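Local coordinates for protein diol-dehydratase (Roseburia inulinivorans, PDB 5I2A) that dehydrates 1,2-propanediol as a B12-independent lyase of the glycyl radical enzyme family, probably using a glycine-centred radical for the chemistry, at residues A[56-61]-A[214-219]; A[318-323]-A[369-374]; A[735-740]-A[753-758]. All coordinates share one frame; numbering follows the deposited sequence.

Contact 1. Residues A[56-61]-A[214-219]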
ATOM      1  N   ALA A  56      -2.491  -2.424 -18.122  1.00 13.68           N
ATOM      2  CA  ALA A  56      -2.094  -1.287 -18.937  1.00 18.24           C
ATOM      3  C   ALA A  56      -0.935  -1.686 -19.879  1.00 14.72           C
ATOM      4  O   ALA A  56      -0.940  -1.336 -21.045  1.00 16.09           O
ATOM      5  CB  ALA A  56      -1.720  -0.106 -18.063  1.00 12.41           C
ATOM      6  N   PHE A  57       0.030  -2.444 -19.364  1.00 15.81           N
ATOM      7  CA  PHE A  57       1.150  -2.944 -20.166  1.00 16.50           C
ATOM      8  C   PHE A  57       0.585  -3.801 -21.293  1.00 17.91           C
ATOM      9  O   PHE A  57       0.974  -3.666 -22.444  1.00 15.82           O
ATOM     10  CB  PHE A  57       2.118  -3.739 -19.285  1.00 11.05           C
ATOM     11  CG  PHE A  57       3.400  -4.185 -19.965  1.00 13.57           C
ATOM     12  CD1 PHE A  57       4.228  -3.283 -20.613  1.00 13.15           C
ATOM     13  CD2 PHE A  57       3.809  -5.514 -19.878  1.00 12.76           C
ATOM     14  CE1 PHE A  57       5.425  -3.699 -21.189  1.00 13.02           C
ATOM     15  CE2 PHE A  57       5.007  -5.935 -20.439  1.00 13.49           C
ATOM     16  CZ  PHE A  57       5.816  -5.024 -21.093  1.00 12.97           C
ATOM     17  N   GLU A  58      -0.367  -4.659 -20.953  1.00 16.04           N
ATOM     18  CA  GLU A  58      -1.045  -5.466 -21.954  1.00 17.29           C
ATOM     19  C   GLU A  58      -1.733  -4.594 -23.011  1.00 18.42           C
ATOM     20  O   GLU A  58      -1.578  -4.829 -24.203  1.00 17.08           O
ATOM     21  CB  GLU A  58      -2.052  -6.390 -21.285  1.00 17.78           C
ATOM     22  CG  GLU A  58      -3.027  -7.094 -22.225  1.00 22.58           C
ATOM     23  CD  GLU A  58      -4.066  -7.883 -21.438  1.00 22.58           C
ATOM     24  OE1 GLU A  58      -4.892  -7.250 -20.768  1.00 23.62           O
ATOM     25  OE2 GLU A  58      -4.033  -9.123 -21.455  1.00 27.62           O
ATOM     26  N   HIS A  59      -2.462  -3.578 -22.570  1.00 16.25           N
ATOM     27  CA  HIS A  59      -3.212  -2.738 -23.491  1.00 16.28           C
ATOM     28  C   HIS A  59      -2.276  -1.926 -24.381  1.00 21.77           C
ATOM     29  O   HIS A  59      -2.561  -1.718 -25.557  1.00 18.17           O
ATOM     30  CB  HIS A  59      -4.141  -1.806 -22.732  1.00 17.96           C
ATOM     31  CG  HIS A  59      -5.167  -1.140 -23.595  1.00 18.61           C
ATOM     32  ND1 HIS A  59      -6.123  -1.845 -24.290  1.00 21.47           N
ATOM     33  CD2 HIS A  59      -5.405   0.168 -23.846  1.00 16.43           C
ATOM     34  CE1 HIS A  59      -6.898  -1.000 -24.946  1.00 19.13           C
ATOM     35  NE2 HIS A  59      -6.486   0.227 -24.688  1.00 18.89           N
ATOM     36  N   ILE A  60      -1.170  -1.460 -23.811  1.00 15.96           N
ATOM     37  CA  ILE A  60      -0.183  -0.718 -24.573  1.00 13.67           C
ATOM     38  C   ILE A  60       0.444  -1.624 -25.645  1.00 18.61           C
ATOM     39  O   ILE A  60       0.515  -1.244 -26.797  1.00 18.37           O
ATOM     40  CB  ILE A  60       0.919  -0.121 -23.662  1.00 12.14           C
ATOM     41  CG1 ILE A  60       0.349   0.973 -22.768  1.00 13.03           C
ATOM     42  CG2 ILE A  60       2.053   0.447 -24.493  1.00 14.77           C
ATOM     43  CD1 ILE A  60       1.142   1.209 -21.513  1.00 16.94           C
ATOM     44  N   LEU A  61       0.864  -2.830 -25.281  1.00 15.88           N
ATOM     45  CA  LEU A  61       1.573  -3.661 -26.238  1.00 17.31           C
ATOM     46  C   LEU A  61       0.632  -4.198 -27.327  1.00 21.12           C
ATOM     47  O   LEU A  61       1.067  -4.470 -28.438  1.00 17.94           O
ATOM     48  CB  LEU A  61       2.296  -4.814 -25.537  1.00 15.48           C
ATOM     49  CG  LEU A  61       3.486  -4.434 -24.643  1.00 15.73           C
ATOM     50  CD1 LEU A  61       4.210  -5.679 -24.155  1.00 14.19           C
ATOM     51  CD2 LEU A  61       4.459  -3.492 -25.342  1.00 13.83           C
ATOM     52  N   CYS A 214       3.630 -11.319 -19.379  1.00 15.53           N
ATOM     53  CA  CYS A 214       4.366 -12.184 -20.284  1.00 15.46           C
ATOM     54  C   CYS A 214       3.580 -12.411 -21.582  1.00 17.14           C
ATOM     55  O   CYS A 214       4.141 -12.317 -22.678  1.00 18.88           O
ATOM     56  CB  CYS A 214       4.690 -13.512 -19.615  1.00 13.43           C
ATOM     57  SG  CYS A 214       5.996 -13.397 -18.391  1.00 17.05           S
ATOM     58  N   ASP A 215       2.282 -12.670 -21.465  1.00 18.03           N
ATOM     59  CA  ASP A 215       1.458 -12.875 -22.652  1.00 14.53           C
ATOM     60  C   ASP A 215       1.348 -11.606 -23.508  1.00 19.56           C
ATOM     61  O   ASP A 215       1.257 -11.693 -24.729  1.00 20.73           O
ATOM     62  CB  ASP A 215       0.072 -13.391 -22.265  1.00 16.15           C
ATOM     63  CG  ASP A 215       0.098 -14.862 -21.867  1.00 23.19           C
ATOM     64  OD1 ASP A 215       0.953 -15.601 -22.396  1.00 24.77           O
ATOM     65  OD2 ASP A 215      -0.721 -15.280 -21.023  1.00 24.24           O
ATOM     66  N   ALA A 216       1.392 -10.435 -22.875  1.00 16.49           N
ATOM     67  CA  ALA A 216       1.416  -9.173 -23.605  1.00 14.51           C
ATOM     68  C   ALA A 216       2.664  -9.034 -24.501  1.00 14.91           C
ATOM     69  O   ALA A 216       2.588  -8.554 -25.623  1.00 15.69           O
ATOM     70  CB  ALA A 216       1.341  -8.008 -22.635  1.00 12.71           C
ATOM     71  N   VAL A 217       3.814  -9.444 -23.990  1.00 16.77           N
ATOM     72  CA  VAL A 217       5.041  -9.348 -24.764  1.00 17.88           C
ATOM     73  C   VAL A 217       5.017 -10.373 -25.911  1.00 20.04           C
ATOM     74  O   VAL A 217       5.484 -10.097 -27.005  1.00 20.33           O
ATOM     75  CB  VAL A 217       6.277  -9.568 -23.883  1.00 18.25           C
ATOM     76  CG1 VAL A 217       7.556  -9.534 -24.722  1.00 12.94           C
ATOM     77  CG2 VAL A 217       6.327  -8.520 -22.756  1.00 12.60           C
ATOM     78  N   ILE A 218       4.467 -11.553 -25.648  1.00 18.05           N
ATOM     79  CA  ILE A 218       4.348 -12.577 -26.669  1.00 19.09           C
ATOM     80  C   ILE A 218       3.458 -12.059 -27.780  1.00 20.01           C
ATOM     81  O   ILE A 218       3.799 -12.143 -28.963  1.00 18.22           O
ATOM     82  CB  ILE A 218       3.784 -13.882 -26.106  1.00 17.89           C
ATOM     83  CG1 ILE A 218       4.793 -14.495 -25.137  1.00 17.36           C
ATOM     84  CG2 ILE A 218       3.427 -14.845 -27.247  1.00 18.87           C
ATOM     85  CD1 ILE A 218       4.273 -15.658 -24.314  1.00 17.85           C
ATOM     86  N   THR A 219       2.331 -11.486 -27.376  1.00 18.16           N
ATOM     87  CA  THR A 219       1.430 -10.818 -28.296  1.00 18.10           C
ATOM     88  C   THR A 219       2.161  -9.777 -29.130  1.00 19.39           C
ATOM     89  O   THR A 219       1.952  -9.676 -30.344  1.00 19.15           O
ATOM     90  CB  THR A 219       0.281 -10.134 -27.547  1.00 17.10           C
ATOM     91  OG1 THR A 219      -0.559 -11.132 -26.958  1.00 23.99           O
ATOM     92  CG2 THR A 219      -0.540  -9.266 -28.498  1.00 20.74           C
TER
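The phenyl ring of F57 meets V217 obliquely: methyl CG2 of V217 lies 3.7 Å from CE2 of F57 and also near CZ, while CB of A216 also approaches obliquely, 4.5 Å from CD2 of F57. One face of the same ring carries a methyl from its own helix, CD1 of L61, sitting 3.5 Å above the plane and displaced toward the rim. F57 holds its CG anti to the backbone N (chi1 -174°), which swings the ring from the flank of its helix into reach of V217. L61 starts out toward the other helix. Its CD1 fits between A216 and V217, 3.6 Å from O of A216 and 3.8 Å from CG2 of V217, so this single methyl touches both the F57 ring and the opposing helix. The CA atoms come nearest at E58 and A216, where CB of A216 presses on CA of E58 at 3.6 Å. The axes of the two segments run nearly parallel (5°), 8.7 Å apart at closest approach. They belong to helix 49-63 and the long helix 200-233. Helix 262-279 adds V275 and E279 beside F57, and helix 171-190 adds L179 beside V217. The carboxylate of E58 turns to R55 of its own helix and that of D215 to K183. No hydrogen bond joins the two segments themselves, though R223 of helix 200-233 bonds the carbonyl oxygen of L61. Between the segments the packing is van der Waals, chiefly through apolar side chains, with the backbone at A216 and E58 also in contact, and the acidic side chains find their charge partners away from it.

Contact 2. Residues A[318-323]-A[369-374]; sequences CIWVKL and TASEHV
The indole of W320 holds segment 369-374 of helix 362-374 in two ways at once. Its NE1-H donates to OG of S371, 3.0 Å away with an N-H...O angle of 157°, and the hydroxyl oxygen lies almost in the ring plane, at the edge. OG of S371 is anti to its own carbonyl carbon (chi1 -69°), which sets it before NE1. Over one face sits the methyl of A370: CB is 3.5 Å from the centroid of the five-membered ring and almost on its normal, a CH-pi contact. The hydrogen bond fixes the ring's in-plane position while the methyl covers its face, and CD1 of W320 also comes within 3.4 Å of C of A370. Nearer the backbone, CB of W320 rests on CG2 of V374 at 3.6 Å, and V321 brings its CG2 to 3.8 Å from CG1 of V374. One step further out, H373 ND1 is hydrogen-bonded to D317, tying the same two helices together beside the apolar patch, and I316 and D317 also touch A370. The segment axes cross at -63°, 9.4 Å apart at closest approach. Helix 14-22 covers V321 and V374 through V19, L22 and I15, whereas helix 262-279 lies against I319. W320 also touches P379, just ahead of strand 380-385. Helix 362-374 connects the neighbouring parallel strands 346-350 and 380-385 as the helix of a beta-alpha-beta crossover, and helix 309-323 packs against it.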
ATOM      1  N   CYS A 318      23.238  -4.660 -36.187  1.00 15.56           N
ATOM      2  CA  CYS A 318      21.840  -4.245 -36.232  1.00 18.00           C
ATOM      3  C   CYS A 318      21.302  -3.934 -34.819  1.00 16.20           C
ATOM      4  O   CYS A 318      20.563  -2.970 -34.634  1.00 17.31           O
ATOM      5  CB  CYS A 318      20.985  -5.317 -36.914  1.00 15.20           C
ATOM      6  SG  CYS A 318      21.093  -5.313 -38.753  1.00 19.86           S
ATOM      7  N   ILE A 319      21.688  -4.741 -33.834  1.00 16.47           N
ATOM      8  CA  ILE A 319      21.283  -4.495 -32.451  1.00 17.63           C
ATOM      9  C   ILE A 319      21.885  -3.186 -31.931  1.00 16.01           C
ATOM     10  O   ILE A 319      21.198  -2.414 -31.276  1.00 14.74           O
ATOM     11  CB  ILE A 319      21.673  -5.661 -31.534  1.00 15.03           C
ATOM     12  CG1 ILE A 319      20.819  -6.880 -31.868  1.00 14.49           C
ATOM     13  CG2 ILE A 319      21.518  -5.288 -30.038  1.00 12.96           C
ATOM     14  CD1 ILE A 319      21.255  -8.120 -31.160  1.00 17.21           C
ATOM     15  N   TRP A 320      23.150  -2.931 -32.266  1.00 13.93           N
ATOM     16  CA  TRP A 320      23.796  -1.682 -31.889  1.00 13.96           C
ATOM     17  C   TRP A 320      23.007  -0.509 -32.463  1.00 16.26           C
ATOM     18  O   TRP A 320      22.770   0.483 -31.769  1.00 15.08           O
ATOM     19  CB  TRP A 320      25.240  -1.662 -32.366  1.00 12.62           C
ATOM     20  CG  TRP A 320      26.307  -2.089 -31.364  1.00 14.61           C
ATOM     21  CD1 TRP A 320      27.494  -1.448 -31.109  1.00 13.61           C
ATOM     22  CD2 TRP A 320      26.274  -3.225 -30.480  1.00 14.48           C
ATOM     23  NE1 TRP A 320      28.207  -2.132 -30.158  1.00 12.70           N
ATOM     24  CE2 TRP A 320      27.486  -3.223 -29.753  1.00 10.29           C
ATOM     25  CE3 TRP A 320      25.350  -4.249 -30.243  1.00 16.27           C
ATOM     26  CZ2 TRP A 320      27.794  -4.202 -28.812  1.00 12.37           C
ATOM     27  CZ3 TRP A 320      25.664  -5.220 -29.304  1.00 12.34           C
ATOM     28  CH2 TRP A 320      26.872  -5.187 -28.602  1.00 10.62           C
ATOM     29  N   VAL A 321      22.565  -0.625 -33.714  1.00 14.06           N
ATOM     30  CA  VAL A 321      21.764   0.455 -34.292  1.00 15.42           C
ATOM     31  C   VAL A 321      20.442   0.621 -33.532  1.00 15.39           C
ATOM     32  O   VAL A 321      20.068   1.731 -33.157  1.00 15.51           O
ATOM     33  CB  VAL A 321      21.475   0.228 -35.798  1.00 16.51           C
ATOM     34  CG1 VAL A 321      20.494   1.266 -36.316  1.00 13.90           C
ATOM     35  CG2 VAL A 321      22.778   0.291 -36.594  1.00 16.19           C
ATOM     36  N   LYS A 322      19.762  -0.489 -33.288  1.00 15.40           N
ATOM     37  CA  LYS A 322      18.497  -0.457 -32.573  1.00 14.58           C
ATOM     38  C   LYS A 322      18.622   0.191 -31.191  1.00 13.68           C
ATOM     39  O   LYS A 322      17.755   0.951 -30.790  1.00 13.72           O
ATOM     40  CB  LYS A 322      17.919  -1.872 -32.455  1.00 15.66           C
ATOM     41  CG  LYS A 322      17.289  -2.394 -33.758  1.00 17.50           C
ATOM     42  CD  LYS A 322      15.764  -2.161 -33.814  1.00 17.13           C
ATOM     43  CE  LYS A 322      15.400  -0.685 -33.883  1.00 16.04           C
ATOM     44  NZ  LYS A 322      13.970  -0.423 -34.196  1.00 17.12           N
ATOM     45  N   LEU A 323      19.711  -0.092 -30.482  1.00 15.11           N
ATOM     46  CA  LEU A 323      19.942   0.504 -29.170  1.00 12.46           C
ATOM     47  C   LEU A 323      19.954   2.035 -29.223  1.00 14.26           C
ATOM     48  O   LEU A 323      19.668   2.678 -28.223  1.00 13.31           O
ATOM     49  CB  LEU A 323      21.249  -0.015 -28.568  1.00 13.16           C
ATOM     50  CG  LEU A 323      21.166  -1.441 -27.999  1.00 13.58           C
ATOM     51  CD1 LEU A 323      22.554  -2.082 -27.882  1.00 12.25           C
ATOM     52  CD2 LEU A 323      20.480  -1.429 -26.628  1.00 12.85           C
ATOM     53  N   THR A 369      33.849  -4.654 -32.258  1.00 18.23           N
ATOM     54  CA  THR A 369      33.782  -4.363 -33.687  1.00 17.95           C
ATOM     55  C   THR A 369      32.473  -3.652 -34.013  1.00 16.73           C
ATOM     56  O   THR A 369      32.442  -2.714 -34.817  1.00 18.70           O
ATOM     57  CB  THR A 369      33.915  -5.651 -34.535  1.00 18.96           C
ATOM     58  OG1 THR A 369      35.229  -6.203 -34.377  1.00 18.58           O
ATOM     59  CG2 THR A 369      33.682  -5.360 -36.015  1.00 18.04           C
ATOM     60  N   ALA A 370      31.391  -4.090 -33.384  1.00 16.14           N
ATOM     61  CA  ALA A 370      30.093  -3.499 -33.665  1.00 15.35           C
ATOM     62  C   ALA A 370      30.073  -2.016 -33.278  1.00 15.05           C
ATOM     63  O   ALA A 370      29.505  -1.197 -33.990  1.00 17.73           O
ATOM     64  CB  ALA A 370      28.979  -4.265 -32.954  1.00 12.22           C
ATOM     65  N   SER A 371      30.722  -1.669 -32.177  1.00 14.87           N
ATOM     66  CA  SER A 371      30.861  -0.261 -31.802  1.00 17.02           C
ATOM     67  C   SER A 371      31.642   0.537 -32.860  1.00 21.28           C
ATOM     68  O   SER A 371      31.352   1.700 -33.115  1.00 15.91           O
ATOM     69  CB  SER A 371      31.550  -0.148 -30.441  1.00 13.99           C
ATOM     70  OG  SER A 371      30.709  -0.614 -29.404  1.00 16.68           O
ATOM     71  N   GLU A 372      32.642  -0.095 -33.467  1.00 17.41           N
ATOM     72  CA  GLU A 372      33.419   0.560 -34.516  1.00 18.21           C
ATOM     73  C   GLU A 372      32.585   0.674 -35.796  1.00 16.35           C
ATOM     74  O   GLU A 372      32.576   1.711 -36.441  1.00 18.35           O
ATOM     75  CB  GLU A 372      34.719  -0.211 -34.776  1.00 16.69           C
ATOM     76  CG  GLU A 372      35.701   0.482 -35.670  1.00 29.49           C
ATOM     77  CD  GLU A 372      37.094  -0.137 -35.575  1.00 44.90           C
ATOM     78  OE1 GLU A 372      37.206  -1.326 -35.187  1.00 40.58           O
ATOM     79  OE2 GLU A 372      38.079   0.573 -35.874  1.00 53.75           O
ATOM     80  N   HIS A 373      31.871  -0.392 -36.138  1.00 15.79           N
ATOM     81  CA  HIS A 373      31.018  -0.411 -37.323  1.00 17.76           C
ATOM     82  C   HIS A 373      29.915   0.648 -37.271  1.00 19.43           C
ATOM     83  O   HIS A 373      29.756   1.446 -38.192  1.00 16.61           O
ATOM     84  CB  HIS A 373      30.368  -1.787 -37.498  1.00 20.08           C
ATOM     85  CG  HIS A 373      31.273  -2.828 -38.083  1.00 18.30           C
ATOM     86  ND1 HIS A 373      30.846  -4.114 -38.352  1.00 16.08           N
ATOM     87  CD2 HIS A 373      32.581  -2.787 -38.428  1.00 14.45           C
ATOM     88  CE1 HIS A 373      31.846  -4.808 -38.859  1.00 19.56           C
ATOM     89  NE2 HIS A 373      32.911  -4.028 -38.914  1.00 19.29           N
ATOM     90  N   VAL A 374      29.144   0.642 -36.190  1.00 16.29           N
ATOM     91  CA  VAL A 374      27.983   1.514 -36.095  1.00 13.44           C
ATOM     92  C   VAL A 374      28.415   2.919 -35.711  1.00 15.76           C
ATOM     93  O   VAL A 374      27.859   3.889 -36.190  1.00 16.57           O
ATOM     94  CB  VAL A 374      26.952   0.956 -35.082  1.00 17.46           C
ATOM     95  CG1 VAL A 374      25.776   1.903 -34.921  1.00 11.93           C
ATOM     96  CG2 VAL A 374      26.467  -0.421 -35.552  1.00 16.27           C
TER

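Contact 3. Residues A[735-740]-A[753-758]; sequences TASCNS and TLFNMK
Within the glycine radical region, the short helix 734-741 packs on the strand 756-759 and the residue leading into it, and an aromatic ring, the methyl end of a methionine, a thiol and a hydroxyl make the joint. F755 presents the far end of its ring to the helix. OG of S737 stands at the ring edge near its plane, 3.6 Å from CZ of F755, and SG of C738 lies 3.9 Å from CE2 of F755 and 5.1 Å from the ring centroid. This is a Cys sulfur-aromatic contact, with the sulfur 72° off the ring normal, an oblique approach. CG of F755 is anti to its backbone N (chi1 -173°), extending the ring toward the helix. Two residues on, M757 projects from the same side of the strand; its chain is extended until a bend at chi3 (-79°), and its CE ends 4.1 Å from SG of C738. Y780 meets the F755 ring edge-to-face, and L776 of helix 766-781 touches both C738 and M757. From the other side of the strand ND2 of N756 bonds D721 and the carbonyl of V815, the latter two residues before G817, the predicted radical site; the radical is not present in this structure. No hydrogen bond spans the two segments. The four side chains share the contact fairly evenly, and even the hydroxyl of S737 meets the phenyl edge, so the cohesion is probably mostly dispersive, with a weak electrostatic part.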
ATOM      1  N   THR A 735      50.441   9.694 -14.863  1.00 20.02           N
ATOM      2  CA  THR A 735      50.789   8.773 -13.780  1.00 17.70           C
ATOM      3  C   THR A 735      50.604   9.437 -12.422  1.00 18.82           C
ATOM      4  O   THR A 735      50.006   8.851 -11.513  1.00 19.79           O
ATOM      5  CB  THR A 735      52.218   8.242 -13.920  1.00 19.82           C
ATOM      6  OG1 THR A 735      52.295   7.461 -15.114  1.00 21.25           O
ATOM      7  CG2 THR A 735      52.584   7.345 -12.717  1.00 19.66           C
ATOM      8  N   ALA A 736      51.075  10.672 -12.296  1.00 20.32           N
ATOM      9  CA  ALA A 736      50.889  11.430 -11.067  1.00 17.66           C
ATOM     10  C   ALA A 736      49.399  11.641 -10.768  1.00 17.58           C
ATOM     11  O   ALA A 736      48.977  11.593  -9.618  1.00 18.36           O
ATOM     12  CB  ALA A 736      51.602  12.777 -11.153  1.00 17.87           C
ATOM     13  N   SER A 737      48.610  11.893 -11.801  1.00 14.58           N
ATOM     14  CA  SER A 737      47.180  12.085 -11.590  1.00 18.51           C
ATOM     15  C   SER A 737      46.526  10.802 -11.056  1.00 18.33           C
ATOM     16  O   SER A 737      45.780  10.842 -10.081  1.00 17.34           O
ATOM     17  CB  SER A 737      46.491  12.534 -12.877  1.00 15.95           C
ATOM     18  OG  SER A 737      45.100  12.642 -12.653  1.00 17.28           O
ATOM     19  N   CYS A 738      46.807   9.677 -11.703  1.00 17.31           N
ATOM     20  CA  CYS A 738      46.329   8.383 -11.241  1.00 17.84           C
ATOM     21  C   CYS A 738      46.720   8.124  -9.788  1.00 17.22           C
ATOM     22  O   CYS A 738      45.899   7.658  -8.988  1.00 17.52           O
ATOM     23  CB  CYS A 738      46.864   7.260 -12.136  1.00 13.68           C
ATOM     24  SG  CYS A 738      46.101   7.189 -13.785  1.00 18.23           S
ATOM     25  N   ASN A 739      47.964   8.440  -9.445  1.00 19.00           N
ATOM     26  CA  ASN A 739      48.444   8.238  -8.081  1.00 18.29           C
ATOM     27  C   ASN A 739      47.589   9.013  -7.069  1.00 17.82           C
ATOM     28  O   ASN A 739      47.230   8.475  -6.027  1.00 16.84           O
ATOM     29  CB  ASN A 739      49.925   8.645  -7.939  1.00 16.65           C
ATOM     30  CG  ASN A 739      50.888   7.696  -8.669  1.00 21.87           C
ATOM     31  OD1 ASN A 739      50.509   6.623  -9.143  1.00 17.45           O
ATOM     32  ND2 ASN A 739      52.147   8.101  -8.751  1.00 21.80           N
ATOM     33  N   SER A 740      47.257  10.265  -7.383  1.00 16.88           N
ATOM     34  CA  SER A 740      46.401  11.064  -6.508  1.00 17.36           C
ATOM     35  C   SER A 740      45.021  10.442  -6.352  1.00 14.00           C
ATOM     36  O   SER A 740      44.525  10.300  -5.241  1.00 14.34           O
ATOM     37  CB  SER A 740      46.229  12.495  -7.035  1.00 17.79           C
ATOM     38  OG  SER A 740      47.367  13.302  -6.824  1.00 17.71           O
ATOM     39  N   THR A 753      32.747   4.618  -8.880  1.00 13.41           N
ATOM     40  CA  THR A 753      33.398   5.914  -9.077  1.00 11.24           C
ATOM     41  C   THR A 753      33.781   6.105 -10.544  1.00 13.69           C
ATOM     42  O   THR A 753      33.904   5.145 -11.299  1.00 14.43           O
ATOM     43  CB  THR A 753      34.661   6.088  -8.186  1.00 13.42           C
ATOM     44  OG1 THR A 753      35.713   5.234  -8.642  1.00 14.87           O
ATOM     45  CG2 THR A 753      34.351   5.766  -6.726  1.00 15.89           C
ATOM     46  N   LEU A 754      33.956   7.352 -10.953  1.00 13.83           N
ATOM     47  CA  LEU A 754      34.268   7.648 -12.341  1.00 14.88           C
ATOM     48  C   LEU A 754      35.519   8.518 -12.470  1.00 12.46           C
ATOM     49  O   LEU A 754      35.588   9.618 -11.915  1.00 14.03           O
ATOM     50  CB  LEU A 754      33.080   8.341 -13.025  1.00 12.48           C
ATOM     51  CG  LEU A 754      33.289   8.704 -14.503  1.00 16.63           C
ATOM     52  CD1 LEU A 754      31.972   8.568 -15.284  1.00 13.92           C
ATOM     53  CD2 LEU A 754      33.831  10.111 -14.664  1.00 16.41           C
ATOM     54  N   PHE A 755      36.475   8.030 -13.246  1.00 11.45           N
ATOM     55  CA  PHE A 755      37.716   8.760 -13.519  1.00 15.01           C
ATOM     56  C   PHE A 755      37.831   9.015 -15.029  1.00 15.69           C
ATOM     57  O   PHE A 755      38.118   8.097 -15.802  1.00 13.92           O
ATOM     58  CB  PHE A 755      38.926   7.972 -12.991  1.00 12.79           C
ATOM     59  CG  PHE A 755      40.255   8.712 -13.060  1.00 14.46           C
ATOM     60  CD1 PHE A 755      40.326  10.063 -13.400  1.00 15.31           C
ATOM     61  CD2 PHE A 755      41.439   8.035 -12.786  1.00 10.72           C
ATOM     62  CE1 PHE A 755      41.550  10.723 -13.454  1.00 14.51           C
ATOM     63  CE2 PHE A 755      42.672   8.688 -12.839  1.00 14.37           C
ATOM     64  CZ  PHE A 755      42.724  10.039 -13.173  1.00 16.03           C
ATOM     65  N   ASN A 756      37.580  10.260 -15.422  1.00 13.01           N
ATOM     66  CA  ASN A 756      37.796  10.735 -16.792  1.00 15.86           C
ATOM     67  C   ASN A 756      39.231  11.148 -17.047  1.00 15.16           C
ATOM     68  O   ASN A 756      39.817  11.864 -16.244  1.00 14.78           O
ATOM     69  CB  ASN A 756      36.920  11.952 -17.097  1.00 15.21           C
ATOM     70  CG  ASN A 756      35.583  11.592 -17.696  1.00 16.99           C
ATOM     71  OD1 ASN A 756      35.441  10.580 -18.382  1.00 15.85           O
ATOM     72  ND2 ASN A 756      34.588  12.434 -17.442  1.00 14.06           N
ATOM     73  N   MET A 757      39.772  10.753 -18.196  1.00 17.57           N
ATOM     74  CA  MET A 757      41.030  11.323 -18.653  1.00 17.78           C
ATOM     75  C   MET A 757      40.981  11.612 -20.157  1.00 16.65           C
ATOM     76  O   MET A 757      40.336  10.891 -20.911  1.00 18.07           O
ATOM     77  CB  MET A 757      42.190  10.385 -18.307  1.00 17.83           C
ATOM     78  CG  MET A 757      43.558  10.955 -18.603  1.00 20.72           C
ATOM     79  SD  MET A 757      44.920   9.914 -18.048  1.00 22.84           S
ATOM     80  CE  MET A 757      44.960  10.273 -16.303  1.00 15.91           C
ATOM     81  N   LYS A 758      41.640  12.684 -20.588  1.00 16.88           N
ATOM     82  CA  LYS A 758      41.703  13.003 -22.014  1.00 16.86           C
ATOM     83  C   LYS A 758      43.147  12.880 -22.515  1.00 17.35           C
ATOM     84  O   LYS A 758      44.062  13.474 -21.947  1.00 21.96           O
ATOM     85  CB  LYS A 758      41.134  14.406 -22.288  1.00 17.64           C
ATOM     86  CG  LYS A 758      41.202  14.850 -23.758  1.00 20.45           C
ATOM     87  CD  LYS A 758      40.306  16.072 -24.042  1.00 21.03           C
ATOM     88  CE  LYS A 758      40.728  17.251 -23.203  1.00 19.70           C
ATOM     89  NZ  LYS A 758      39.882  18.465 -23.405  1.00 16.19           N
TER

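The three contacts follow one another along the chain, each closing before the next opens. Contacts 1 and 2 lie in the pyruvate formate lyase-like region, their centres 28 Å apart, and both border on helix 262-279. Contact 3 belongs to the C-terminal glycine radical region, its centre about 29 Å from that of contact 2 and about 46 Å from that of contact 1. Contacts 2 and 3 adjoin the same sheet, probably part of the family's barrel: helix 362-374 joins strands 346-350 and 380-385, and 346-350 and 756-759 are the outermost strands within this chain. That sheet thus unites the two family regions, whereas contact 1 lies among helices about 27 Å from the chain's centre, against about 20 Å for the other two.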